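Local coordinates for ribose-phosphate pyrophosphokinase (Mycobacterium smegmatis, PDB 5MP7), which probably makes phosphoribosyl pyrophosphate by transferring the pyrophosphoryl group of ATP to the 1-hydroxyl of ribose 5-phosphate, with magnesium as cofactor, at residues 16-21 / 71-76; 40-43 / 47-50; 54-59 / 83-88; 61-66 / 79-84; 95-100 / 122-127. All coordinates share one frame; numbering follows the deposited sequence.

Contact 1: residues 16-21 / 71-76; sequences AGRAHP and LNQWLM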
# COMPACT_ATOMS: atom_id res chain seq x y z
N ALA A 16 -31.22 -30.89 38.19
CA ALA A 16 -30.14 -30.23 38.88
C ALA A 16 -29.40 -29.33 37.94
O ALA A 16 -29.16 -29.67 36.79
CB ALA A 16 -29.19 -31.25 39.47
N GLY A 17 -29.07 -28.15 38.43
CA GLY A 17 -28.13 -27.29 37.74
C GLY A 17 -26.68 -27.72 37.96
O GLY A 17 -26.41 -28.64 38.70
N ARG A 18 -25.77 -27.04 37.27
CA ARG A 18 -24.35 -27.41 37.23
C ARG A 18 -23.52 -26.87 38.38
O ARG A 18 -22.38 -27.25 38.51
CB ARG A 18 -23.73 -26.88 35.93
CG ARG A 18 -24.24 -27.56 34.67
CD ARG A 18 -23.72 -26.82 33.45
NE ARG A 18 -24.35 -25.50 33.30
CZ ARG A 18 -23.87 -24.47 32.60
NH1 ARG A 18 -22.72 -24.57 31.94
NH2 ARG A 18 -24.56 -23.33 32.55
N ALA A 19 -24.06 -25.99 39.21
CA ALA A 19 -23.27 -25.34 40.25
C ALA A 19 -22.71 -26.27 41.35
O ALA A 19 -21.63 -26.03 41.86
CB ALA A 19 -24.06 -24.20 40.89
N HIS A 20 -23.44 -27.32 41.72
CA HIS A 20 -23.02 -28.08 42.86
C HIS A 20 -23.38 -29.50 42.63
O HIS A 20 -24.29 -30.02 43.25
CB HIS A 20 -23.63 -27.49 44.11
CG HIS A 20 -23.09 -28.07 45.37
ND1 HIS A 20 -23.65 -27.82 46.61
CD2 HIS A 20 -22.09 -28.95 45.60
CE1 HIS A 20 -23.02 -28.51 47.53
NE2 HIS A 20 -22.07 -29.21 46.95
N PRO A 21 -22.62 -30.18 41.76
CA PRO A 21 -22.88 -31.58 41.37
C PRO A 21 -22.78 -32.65 42.50
O PRO A 21 -23.53 -33.62 42.46
CB PRO A 21 -21.87 -31.84 40.23
CG PRO A 21 -20.86 -30.73 40.30
CD PRO A 21 -21.48 -29.58 41.03
N LEU A 71 -22.95 -15.93 41.17
CA LEU A 71 -24.30 -16.33 41.63
C LEU A 71 -25.47 -16.07 40.66
O LEU A 71 -26.39 -16.86 40.55
CB LEU A 71 -24.52 -15.66 42.98
CG LEU A 71 -25.86 -15.54 43.65
CD1 LEU A 71 -25.66 -15.51 45.16
CD2 LEU A 71 -26.55 -14.28 43.19
N ASN A 72 -25.40 -14.97 39.92
CA ASN A 72 -26.47 -14.57 39.02
C ASN A 72 -26.68 -15.52 37.84
O ASN A 72 -27.81 -15.71 37.39
CB ASN A 72 -26.21 -13.16 38.54
CG ASN A 72 -26.14 -12.19 39.70
OD1 ASN A 72 -27.13 -12.04 40.46
ND2 ASN A 72 -24.98 -11.55 39.87
N GLN A 73 -25.59 -16.07 37.34
CA GLN A 73 -25.62 -17.13 36.36
C GLN A 73 -26.43 -18.34 36.83
O GLN A 73 -27.21 -18.91 36.07
CB GLN A 73 -24.20 -17.57 36.07
CG GLN A 73 -24.09 -18.61 35.00
CD GLN A 73 -22.68 -19.19 34.94
OE1 GLN A 73 -21.73 -18.56 35.39
NE2 GLN A 73 -22.56 -20.40 34.38
N TRP A 74 -26.26 -18.73 38.08
CA TRP A 74 -26.94 -19.94 38.57
C TRP A 74 -28.40 -19.69 38.86
O TRP A 74 -29.23 -20.58 38.73
CB TRP A 74 -26.26 -20.54 39.79
CG TRP A 74 -24.82 -20.82 39.62
CD1 TRP A 74 -23.83 -20.33 40.38
CD2 TRP A 74 -24.20 -21.60 38.61
NE1 TRP A 74 -22.61 -20.75 39.92
CE2 TRP A 74 -22.82 -21.56 38.83
CE3 TRP A 74 -24.68 -22.35 37.54
CZ2 TRP A 74 -21.89 -22.24 38.04
CZ3 TRP A 74 -23.75 -23.03 36.73
CH2 TRP A 74 -22.36 -22.96 37.00
N LEU A 75 -28.70 -18.47 39.25
CA LEU A 75 -30.08 -18.04 39.45
C LEU A 75 -30.85 -18.02 38.12
O LEU A 75 -31.97 -18.53 38.05
CB LEU A 75 -30.12 -16.66 40.12
CG LEU A 75 -31.51 -16.12 40.37
CD1 LEU A 75 -32.36 -17.06 41.23
CD2 LEU A 75 -31.35 -14.74 41.02
N MET A 76 -30.24 -17.46 37.07
CA MET A 76 -30.84 -17.53 35.72
C MET A 76 -30.98 -18.96 35.20
O MET A 76 -31.99 -19.28 34.63
CB MET A 76 -30.06 -16.75 34.70
CG MET A 76 -30.17 -15.24 34.89
SD MET A 76 -31.84 -14.56 34.86
CE MET A 76 -32.54 -15.38 33.42
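W74 meets A19 because its indole swings off the first turns of helix 71-87 with CG opposite the carbonyl carbon (chi1 -54°), which lays the ring flat against the loop of residues 16-21. The CB of A19 sits above the five-membered ring, 3.5 Å from its centroid and only 13° off the ring normal, the geometry of a CH-pi contact. CD2 of W74 is the atom closest to that methyl, again at 3.5 Å. The six-membered ring continues under the backbone: its CZ2 lies 4.0 Å from CA of A19, and its CZ3 is 3.9 Å from both N of A19 and CB of R18. Behind the indole, Q73 of the same helix places its amide carbon CD 4.2 Å above the opposite face, offset toward the rim, and this leaves the ring held between A19 and Q73.

R18 turns across the same end of the indole, with CZ3 of W74 over one face of its guanidinium. Its NH2 comes no closer than 4.0 Å to NE2 of Q73; the two flat groups are 59° apart, and no hydrogen bond joins them. The charge is met elsewhere, through salt bridges from NE to E77 and from NH2 to D42, so the guanidinium is fixed between a helix and a hairpin. G17 keeps the loop tied to strand 60-64 through a backbone bond to L64.

The contact thus joins the loop after the first strand of the N-terminal PRTase-like domain to the start of helix 71-87, with G46 of the predicted ATP site about 7 Å from the side chain of Q73.

Contact 2: residues 40-43 / 47-50; sequences ARDF and EIFV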
# COMPACT_ATOMS: atom_id res chain seq x y z
N ALA A 40 -26.94 -28.79 29.37
CA ALA A 40 -26.85 -27.45 29.98
C ALA A 40 -25.50 -26.89 29.64
O ALA A 40 -24.48 -27.41 30.09
CB ALA A 40 -27.04 -27.53 31.50
N ARG A 41 -25.48 -25.81 28.86
CA ARG A 41 -24.26 -25.25 28.32
C ARG A 41 -24.35 -23.74 28.14
O ARG A 41 -25.44 -23.20 28.00
CB ARG A 41 -23.98 -25.87 26.95
CG ARG A 41 -23.91 -27.41 26.92
CD ARG A 41 -22.67 -28.08 27.52
NE ARG A 41 -22.76 -29.46 27.05
CZ ARG A 41 -23.50 -30.43 27.61
NH1 ARG A 41 -24.18 -30.21 28.75
NH2 ARG A 41 -23.55 -31.64 27.06
N ASP A 42 -23.19 -23.10 28.05
CA ASP A 42 -23.08 -21.65 27.91
C ASP A 42 -22.61 -21.28 26.52
O ASP A 42 -21.63 -21.83 26.02
CB ASP A 42 -22.08 -21.07 28.91
CG ASP A 42 -22.58 -21.11 30.40
OD1 ASP A 42 -23.79 -21.26 30.67
OD2 ASP A 42 -21.76 -20.96 31.32
N PHE A 43 -23.30 -20.34 25.89
CA PHE A 43 -22.74 -19.60 24.76
C PHE A 43 -21.66 -18.66 25.27
O PHE A 43 -21.64 -18.30 26.45
CB PHE A 43 -23.82 -18.80 24.04
CG PHE A 43 -24.90 -19.66 23.41
CD1 PHE A 43 -24.58 -20.81 22.70
CD2 PHE A 43 -26.25 -19.33 23.55
CE1 PHE A 43 -25.57 -21.60 22.13
CE2 PHE A 43 -27.25 -20.12 22.99
CZ PHE A 43 -26.91 -21.26 22.28
N GLU A 47 -25.13 -16.43 27.74
CA GLU A 47 -26.48 -17.00 27.65
C GLU A 47 -26.44 -18.49 27.91
O GLU A 47 -25.61 -19.20 27.39
CB GLU A 47 -27.14 -16.74 26.28
CG GLU A 47 -27.79 -15.37 26.12
CD GLU A 47 -28.10 -15.00 24.66
OE1 GLU A 47 -28.29 -15.92 23.82
OE2 GLU A 47 -28.14 -13.77 24.34
N ILE A 48 -27.37 -18.96 28.71
CA ILE A 48 -27.48 -20.37 29.04
C ILE A 48 -28.47 -21.08 28.12
O ILE A 48 -29.54 -20.57 27.86
CB ILE A 48 -27.95 -20.49 30.50
CG1 ILE A 48 -26.92 -19.86 31.41
CG2 ILE A 48 -28.15 -21.93 30.93
CD1 ILE A 48 -27.57 -19.23 32.60
N PHE A 49 -28.09 -22.28 27.70
CA PHE A 49 -28.92 -23.13 26.89
C PHE A 49 -29.29 -24.33 27.72
O PHE A 49 -28.44 -24.97 28.28
CB PHE A 49 -28.14 -23.59 25.67
CG PHE A 49 -28.91 -24.54 24.79
CD1 PHE A 49 -28.94 -25.90 25.09
CD2 PHE A 49 -29.60 -24.08 23.66
CE1 PHE A 49 -29.65 -26.79 24.29
CE2 PHE A 49 -30.31 -24.97 22.85
CZ PHE A 49 -30.34 -26.33 23.17
N VAL A 50 -30.57 -24.69 27.73
CA VAL A 50 -31.05 -25.80 28.54
C VAL A 50 -31.93 -26.65 27.67
O VAL A 50 -32.78 -26.12 26.99
CB VAL A 50 -31.81 -25.26 29.79
CG1 VAL A 50 -32.91 -26.20 30.27
CG2 VAL A 50 -30.82 -25.06 30.95
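F43, just past the end of strand 38-42, leans over E47 and on toward F49. With CG anti to the carbonyl carbon (chi1 -63°), beside the backbone N, the ring is sent across the E47 peptide. Its CB starts 3.8 Å from the carbonyl O of E47. CD2 lies 3.9 Å from CB of E47, which approaches at the ring edge. Farther on, CZ touches CD2 of F49 at 4.1 Å, at a slant. The E47 carboxylate is turned 78° from the F43 ring.

The backbones below run antiparallel, their short axes 4.8 Å apart. R41 and F49 form the hydrogen-bonded pair: N of F49 reaches O of R41 at 2.8 Å, and N of R41 returns to O of F49 at 3.1 Å. A third bond, from N of F43 to O of E47 (3.0 Å), closes the end nearest the turn. A40 with V50 and D42 with I48 are non-hydrogen-bonded pairs with side chains on the other face of the sheet. There OD1 of D42 lies 3.5 Å from CG1 of I48, while its charge is answered by R18.

Strands 38-42 and 48-52 form a beta hairpin, with residues 43-47 as its connection. Its tip carries N45, G46 and E47, predicted to bind ATP, and E47 forms a salt bridge with R104 of the second subunit, itself a predicted ATP ligand, consistent with an intersubunit nucleotide site.

Contact 3: residues 54-59 / 83-88; sequences ESVRGC and DALKRG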
# COMPACT_ATOMS: atom_id res chain seq x y z
N GLU A 54 -35.21 -36.23 28.28
CA GLU A 54 -36.29 -37.22 28.40
C GLU A 54 -37.57 -36.47 28.70
O GLU A 54 -37.54 -35.25 28.95
CB GLU A 54 -35.97 -38.26 29.50
CG GLU A 54 -35.35 -37.69 30.76
CD GLU A 54 -35.03 -38.76 31.82
OE1 GLU A 54 -35.97 -39.40 32.32
OE2 GLU A 54 -33.82 -38.93 32.18
N SER A 55 -38.71 -37.18 28.66
CA SER A 55 -40.02 -36.54 28.85
C SER A 55 -40.20 -36.02 30.26
O SER A 55 -39.77 -36.66 31.21
CB SER A 55 -41.19 -37.46 28.51
OG SER A 55 -42.40 -36.68 28.35
N VAL A 56 -40.80 -34.84 30.40
CA VAL A 56 -41.10 -34.27 31.71
C VAL A 56 -42.58 -34.01 31.94
O VAL A 56 -42.99 -33.56 32.99
CB VAL A 56 -40.31 -32.97 31.93
CG1 VAL A 56 -38.82 -33.23 31.79
CG2 VAL A 56 -40.72 -31.89 30.95
N ARG A 57 -43.40 -34.34 30.97
CA ARG A 57 -44.85 -34.15 31.02
C ARG A 57 -45.45 -34.90 32.21
O ARG A 57 -45.13 -36.05 32.44
CB ARG A 57 -45.40 -34.57 29.65
CG ARG A 57 -46.89 -34.46 29.49
CD ARG A 57 -47.38 -34.98 28.15
NE ARG A 57 -47.50 -33.89 27.20
CZ ARG A 57 -46.57 -33.57 26.30
NH1 ARG A 57 -45.42 -34.26 26.21
NH2 ARG A 57 -46.80 -32.57 25.47
N GLY A 58 -46.21 -34.19 33.04
CA GLY A 58 -46.94 -34.78 34.16
C GLY A 58 -46.19 -35.06 35.44
O GLY A 58 -46.80 -35.55 36.40
N CYS A 59 -44.92 -34.68 35.51
CA CYS A 59 -44.08 -34.99 36.66
C CYS A 59 -44.23 -34.00 37.83
O CYS A 59 -44.68 -32.87 37.69
CB CYS A 59 -42.62 -35.05 36.23
SG CYS A 59 -41.82 -33.43 35.95
N ASP A 83 -38.93 -22.40 33.66
CA ASP A 83 -39.67 -22.03 32.43
C ASP A 83 -39.87 -23.23 31.53
O ASP A 83 -40.95 -23.44 30.97
CB ASP A 83 -38.92 -20.89 31.67
CG ASP A 83 -39.60 -20.47 30.25
OD1 ASP A 83 -39.52 -21.22 29.23
OD2 ASP A 83 -40.18 -19.34 30.12
N ALA A 84 -38.82 -24.00 31.34
CA ALA A 84 -38.89 -25.15 30.47
C ALA A 84 -39.84 -26.22 31.00
O ALA A 84 -40.57 -26.84 30.24
CB ALA A 84 -37.50 -25.71 30.23
N LEU A 85 -39.83 -26.44 32.31
CA LEU A 85 -40.75 -27.40 32.91
C LEU A 85 -42.18 -26.89 32.85
O LEU A 85 -43.11 -27.67 32.66
CB LEU A 85 -40.40 -27.65 34.37
CG LEU A 85 -39.11 -28.42 34.60
CD1 LEU A 85 -38.64 -28.26 36.03
CD2 LEU A 85 -39.25 -29.89 34.29
N LYS A 86 -42.37 -25.60 33.02
CA LYS A 86 -43.70 -25.04 32.87
C LYS A 86 -44.26 -25.23 31.45
O LYS A 86 -45.42 -25.63 31.29
CB LYS A 86 -43.71 -23.59 33.27
CG LYS A 86 -45.02 -22.89 32.97
CD LYS A 86 -45.13 -21.51 33.64
CE LYS A 86 -44.89 -20.33 32.70
NZ LYS A 86 -43.50 -19.79 32.65
N ARG A 87 -43.43 -25.00 30.43
CA ARG A 87 -43.85 -25.21 29.03
C ARG A 87 -43.86 -26.66 28.59
O ARG A 87 -44.43 -26.97 27.54
CB ARG A 87 -42.99 -24.40 28.08
CG ARG A 87 -43.21 -22.94 28.36
CD ARG A 87 -42.49 -22.00 27.45
NE ARG A 87 -43.46 -20.95 27.17
CZ ARG A 87 -43.56 -19.77 27.77
NH1 ARG A 87 -42.68 -19.39 28.69
NH2 ARG A 87 -44.54 -18.95 27.40
N GLY A 88 -43.19 -27.54 29.35
CA GLY A 88 -43.22 -28.94 29.10
C GLY A 88 -44.28 -29.68 29.87
O GLY A 88 -44.21 -30.90 29.96
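V56 meets L85 and G88 where a type II beta turn, V56 to C59, packs against the C-terminal end of helix 71-87. In the first shell, CB of V56 lies 4.0 Å from CD2 of L85, the two side chains crossing at about a right angle. With CG1 of V56 anti to the carbonyl carbon (chi1 -58°), CG2 falls between the backbone N and the carbonyl carbon and comes within 3.8 Å of the carbonyl O of G88. That same oxygen receives a CA-H...O contact from CA of R57 at 3.5 Å.

The next shell holds both partners in place. G88 is the first residue to leave helical backbone angles, and its carbonyl O faces the loop. In the turn, R57 and G58 take the two central positions, G58 with the positive phi of 81° expected at the second of them; the closing bond from N of C59 to O of V56 is weak. F15 of strand 12-16 packs on both V56 and L85, and G58 has a backbone bond to S89.

Farther out along the helix, the carbonyl of R87 accepts from K108 of the second subunit. The side chain of R87 folds back one helical turn to a salt bridge with D83, which meets the guanidinium edge-on and in plane, NH1 lying 2.9 Å from OD2.

Contact 4: residues 61-66 / 79-84; sequences AFVLQS and LIMIDA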
# COMPACT_ATOMS: atom_id res chain seq x y z
N ALA A 61 -41.76 -32.13 39.79
CA ALA A 61 -40.39 -31.78 39.52
C ALA A 61 -39.79 -31.07 40.69
O ALA A 61 -40.45 -30.23 41.31
CB ALA A 61 -40.30 -30.89 38.30
N PHE A 62 -38.55 -31.43 41.01
CA PHE A 62 -37.76 -30.76 42.04
C PHE A 62 -36.49 -30.25 41.38
O PHE A 62 -35.70 -31.02 40.84
CB PHE A 62 -37.48 -31.73 43.16
CG PHE A 62 -38.71 -32.15 43.88
CD1 PHE A 62 -39.53 -33.15 43.36
CD2 PHE A 62 -39.10 -31.51 45.04
CE1 PHE A 62 -40.72 -33.51 44.01
CE2 PHE A 62 -40.28 -31.88 45.70
CZ PHE A 62 -41.07 -32.90 45.19
N VAL A 63 -36.31 -28.94 41.37
CA VAL A 63 -35.23 -28.33 40.61
C VAL A 63 -34.22 -27.83 41.61
O VAL A 63 -34.46 -26.85 42.25
CB VAL A 63 -35.72 -27.15 39.78
CG1 VAL A 63 -34.60 -26.62 38.91
CG2 VAL A 63 -36.88 -27.61 38.94
N LEU A 64 -33.09 -28.52 41.72
CA LEU A 64 -32.10 -28.26 42.72
C LEU A 64 -30.97 -27.42 42.16
O LEU A 64 -30.30 -27.82 41.25
CB LEU A 64 -31.57 -29.59 43.25
CG LEU A 64 -30.35 -29.62 44.17
CD1 LEU A 64 -30.48 -28.76 45.41
CD2 LEU A 64 -30.14 -31.07 44.59
N GLN A 65 -30.78 -26.24 42.71
CA GLN A 65 -29.67 -25.41 42.33
C GLN A 65 -29.07 -24.73 43.57
O GLN A 65 -29.76 -23.98 44.29
CB GLN A 65 -30.13 -24.35 41.30
CG GLN A 65 -29.03 -23.45 40.78
CD GLN A 65 -28.13 -24.14 39.75
OE1 GLN A 65 -27.48 -25.13 40.03
NE2 GLN A 65 -28.10 -23.60 38.54
N SER A 66 -27.78 -24.92 43.76
CA SER A 66 -27.01 -24.13 44.71
C SER A 66 -26.49 -22.85 44.02
O SER A 66 -26.47 -22.77 42.82
CB SER A 66 -25.89 -24.98 45.22
OG SER A 66 -25.35 -24.40 46.36
N LEU A 79 -34.09 -20.36 36.88
CA LEU A 79 -35.30 -19.78 36.28
C LEU A 79 -35.58 -20.31 34.89
O LEU A 79 -36.75 -20.55 34.57
CB LEU A 79 -35.21 -18.25 36.18
CG LEU A 79 -35.11 -17.52 37.51
CD1 LEU A 79 -34.75 -16.07 37.27
CD2 LEU A 79 -36.40 -17.62 38.30
N ILE A 80 -34.54 -20.50 34.09
CA ILE A 80 -34.68 -21.06 32.73
C ILE A 80 -35.19 -22.52 32.77
O ILE A 80 -36.08 -22.87 32.02
CB ILE A 80 -33.39 -20.92 31.94
CG1 ILE A 80 -33.23 -19.47 31.54
CG2 ILE A 80 -33.38 -21.74 30.68
CD1 ILE A 80 -31.78 -19.10 31.23
N MET A 81 -34.68 -23.33 33.69
CA MET A 81 -35.16 -24.69 33.87
C MET A 81 -36.60 -24.74 34.32
O MET A 81 -37.36 -25.60 33.88
CB MET A 81 -34.30 -25.44 34.92
CG MET A 81 -32.99 -25.93 34.34
SD MET A 81 -31.74 -26.50 35.52
CE MET A 81 -32.36 -28.12 35.89
N ILE A 82 -36.98 -23.84 35.21
CA ILE A 82 -38.37 -23.78 35.65
C ILE A 82 -39.33 -23.37 34.50
O ILE A 82 -40.39 -23.95 34.39
CB ILE A 82 -38.50 -22.87 36.89
CG1 ILE A 82 -37.84 -23.55 38.08
CG2 ILE A 82 -39.96 -22.58 37.23
CD1 ILE A 82 -37.46 -22.62 39.18
N ASP A 83 -38.93 -22.40 33.66
CA ASP A 83 -39.67 -22.03 32.43
C ASP A 83 -39.87 -23.23 31.53
O ASP A 83 -40.95 -23.44 30.97
CB ASP A 83 -38.92 -20.89 31.67
CG ASP A 83 -39.60 -20.47 30.25
OD1 ASP A 83 -39.52 -21.22 29.23
OD2 ASP A 83 -40.18 -19.34 30.12
N ALA A 84 -38.82 -24.00 31.34
CA ALA A 84 -38.89 -25.15 30.47
C ALA A 84 -39.84 -26.22 31.00
O ALA A 84 -40.57 -26.84 30.24
CB ALA A 84 -37.50 -25.71 30.23
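Apolar packing between V63 and two successive helix residues, M81 and I82, makes up this buried contact. V63 points from its strand toward the helix, and its two methyls are shared out. CG1, opposite the backbone N (chi1 -175°), takes M81: CE lies 4.0 Å away and CB 4.2 Å. The thioether chain bends at its last torsion (chi3 79°), so that base and tip of M81 both touch the one methyl while the side chains cross at a slant. CG2 faces I82 instead and finds CG1 of that residue at 4.3 Å. The closest CA pair, V63 and I82, is 7.4 Å apart, a gap that the side chains span.

V63 and the helix pack within a beta-alpha-beta unit, strand 60-64, helix 71-87 and strand 92-97, whose two strands are neighbours in the parallel sheet of the N-terminal domain. The same apolar layer goes on beyond V63: M81 also packs on V50 of the hairpin, and I82 on I93 and on L124 of helix 116-127.

No hydrogen bond crosses between the two segments. Within the helix, N of D83 bonds to O of L79 and N of A84 to O of I80, each at 3.0 Å. V63 pairs with T94 in the sheet, and NE2 of Q65 donates to the carbonyl O of W74 and to OE1 of E77.

Contact 5: residues 95-100 / 122-127; sequences AILPFY and DLLKTA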
# COMPACT_ATOMS: atom_id res chain seq x y z
N ALA A 95 -38.89 -25.40 43.56
CA ALA A 95 -37.53 -24.91 43.48
C ALA A 95 -36.84 -25.14 44.82
O ALA A 95 -37.36 -24.80 45.89
CB ALA A 95 -37.51 -23.44 43.16
N ILE A 96 -35.66 -25.72 44.78
CA ILE A 96 -34.87 -25.94 45.97
C ILE A 96 -33.65 -25.04 45.89
O ILE A 96 -32.84 -25.16 44.97
CB ILE A 96 -34.45 -27.40 46.05
CG1 ILE A 96 -35.68 -28.26 46.27
CG2 ILE A 96 -33.49 -27.61 47.19
CD1 ILE A 96 -35.39 -29.70 45.97
N LEU A 97 -33.53 -24.13 46.84
CA LEU A 97 -32.40 -23.21 46.87
C LEU A 97 -31.72 -23.34 48.22
O LEU A 97 -32.08 -22.64 49.12
CB LEU A 97 -32.88 -21.80 46.67
CG LEU A 97 -33.50 -21.55 45.29
CD1 LEU A 97 -34.98 -21.81 45.35
CD2 LEU A 97 -33.29 -20.11 44.84
N PRO A 98 -30.76 -24.26 48.38
CA PRO A 98 -30.22 -24.53 49.71
C PRO A 98 -29.66 -23.28 50.36
O PRO A 98 -29.87 -23.06 51.53
CB PRO A 98 -29.14 -25.57 49.45
CG PRO A 98 -29.54 -26.24 48.19
CD PRO A 98 -30.19 -25.18 47.36
N PHE A 99 -28.97 -22.45 49.59
CA PHE A 99 -28.59 -21.10 50.01
C PHE A 99 -29.40 -20.11 49.18
O PHE A 99 -29.29 -20.06 47.95
CB PHE A 99 -27.09 -20.95 49.79
CG PHE A 99 -26.57 -19.55 49.99
CD1 PHE A 99 -26.18 -19.13 51.25
CD2 PHE A 99 -26.40 -18.69 48.91
CE1 PHE A 99 -25.65 -17.87 51.45
CE2 PHE A 99 -25.88 -17.43 49.09
CZ PHE A 99 -25.51 -17.01 50.37
N TYR A 100 -30.27 -19.35 49.85
CA TYR A 100 -31.20 -18.45 49.17
C TYR A 100 -30.46 -17.19 48.72
O TYR A 100 -29.95 -16.44 49.54
CB TYR A 100 -32.34 -18.11 50.10
CG TYR A 100 -33.50 -17.40 49.46
CD1 TYR A 100 -33.46 -16.02 49.24
CD2 TYR A 100 -34.68 -18.06 49.17
CE1 TYR A 100 -34.56 -15.34 48.72
CE2 TYR A 100 -35.80 -17.39 48.64
CZ TYR A 100 -35.72 -16.02 48.43
OH TYR A 100 -36.77 -15.33 47.92
N ASP A 122 -40.40 -13.36 43.63
CA ASP A 122 -41.33 -12.98 42.56
C ASP A 122 -40.91 -13.54 41.22
O ASP A 122 -41.75 -13.97 40.44
CB ASP A 122 -41.43 -11.48 42.43
CG ASP A 122 -42.10 -10.80 43.64
OD1 ASP A 122 -42.86 -11.49 44.37
OD2 ASP A 122 -41.87 -9.56 43.85
N LEU A 123 -39.61 -13.51 40.93
CA LEU A 123 -39.10 -14.09 39.72
C LEU A 123 -39.30 -15.61 39.67
O LEU A 123 -39.66 -16.13 38.64
CB LEU A 123 -37.61 -13.78 39.57
CG LEU A 123 -37.14 -12.33 39.56
CD1 LEU A 123 -35.67 -12.32 39.28
CD2 LEU A 123 -37.89 -11.45 38.58
N LEU A 124 -39.07 -16.32 40.77
CA LEU A 124 -39.34 -17.76 40.82
C LEU A 124 -40.81 -18.07 40.59
O LEU A 124 -41.13 -19.06 39.94
CB LEU A 124 -38.90 -18.37 42.16
CG LEU A 124 -37.38 -18.45 42.39
CD1 LEU A 124 -37.01 -18.56 43.87
CD2 LEU A 124 -36.79 -19.63 41.65
N LYS A 125 -41.70 -17.24 41.16
CA LYS A 125 -43.14 -17.38 40.93
C LYS A 125 -43.53 -17.16 39.46
O LYS A 125 -44.30 -17.93 38.90
CB LYS A 125 -43.92 -16.37 41.79
CG LYS A 125 -45.44 -16.49 41.77
CD LYS A 125 -45.82 -17.79 42.43
CE LYS A 125 -47.31 -18.09 42.40
NZ LYS A 125 -47.48 -19.54 42.78
N THR A 126 -43.02 -16.09 38.86
CA THR A 126 -43.26 -15.79 37.48
C THR A 126 -42.72 -16.89 36.52
O THR A 126 -43.36 -17.21 35.52
CB THR A 126 -42.56 -14.48 37.15
OG1 THR A 126 -43.08 -13.43 37.96
CG2 THR A 126 -42.76 -14.09 35.69
N ALA A 127 -41.55 -17.46 36.82
CA ALA A 127 -41.00 -18.55 36.03
C ALA A 127 -41.88 -19.79 36.03
O ALA A 127 -41.82 -20.58 35.10
CB ALA A 127 -39.61 -18.90 36.52
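Extended backbone at A95 runs past the helix at L124 with the two CA atoms 7.8 Å apart, the closest CA pair of the two segments, and no hydrogen bond bridges them. Apolar side chains fill the interval, and L124 supplies the helix side of it by dividing its two methyls. CD2 goes to A95, 4.2 Å from CB. CD1 goes to L97, two residues along the strand, where it lies 4.1 Å from CD1 and equally 4.1 Å from CD2. The L97 and L124 side chains approach tip to tip, and chi2 of L97, at 91°, turns its fork so that both prongs meet the one methyl. Since A95 and L97 alternate with I96, they present the same face of the strand to the helix.

On the far side of that helix T126 bonds back to D122: its OG1 donates to the carbonyl O at 2.9 Å, tilted 34° from the carbonyl plane. The backbone N of T126 reaches the same oxygen, also at 2.9 Å, from the opposite face of the plane. The hydroxyl is also hydrogen-bonded to OG1 of T126 of the second subunit.

The packing lies inside the beta-alpha-beta unit of strand 92-97, helix 116-127 and strand 131-135. L124 further touches I132 of the last strand, and L79 and I82 of helix 71-87, so this one leucine sits where two helices meet the sheet.

How the contacts relate
Contacts 1, 3 and 4 share helix 71-87, meeting it at its start, its end and between; contacts 3 and 4 have D83 and A84 in common, and CD1 of L85 lies 3.5 Å from CG2 of V63. Contacts 4 and 5, centres about 8 Å apart, lie on neighbouring strands bonded from I96 N to V63 O (3.0 Å), while K86 NZ of contact 3 is hydrogen-bonded to A127 O of contact 5 (3.1 Å). Contact 2 lies against helix 71-87, V50 CB 4.0 Å from I80 CG2; its centre is about 11 Å from that of contact 1, with R18 NH2 2.9 Å from D42 OD1. It alone holds a predicted ATP-site residue, E47; all five touch the second subunit.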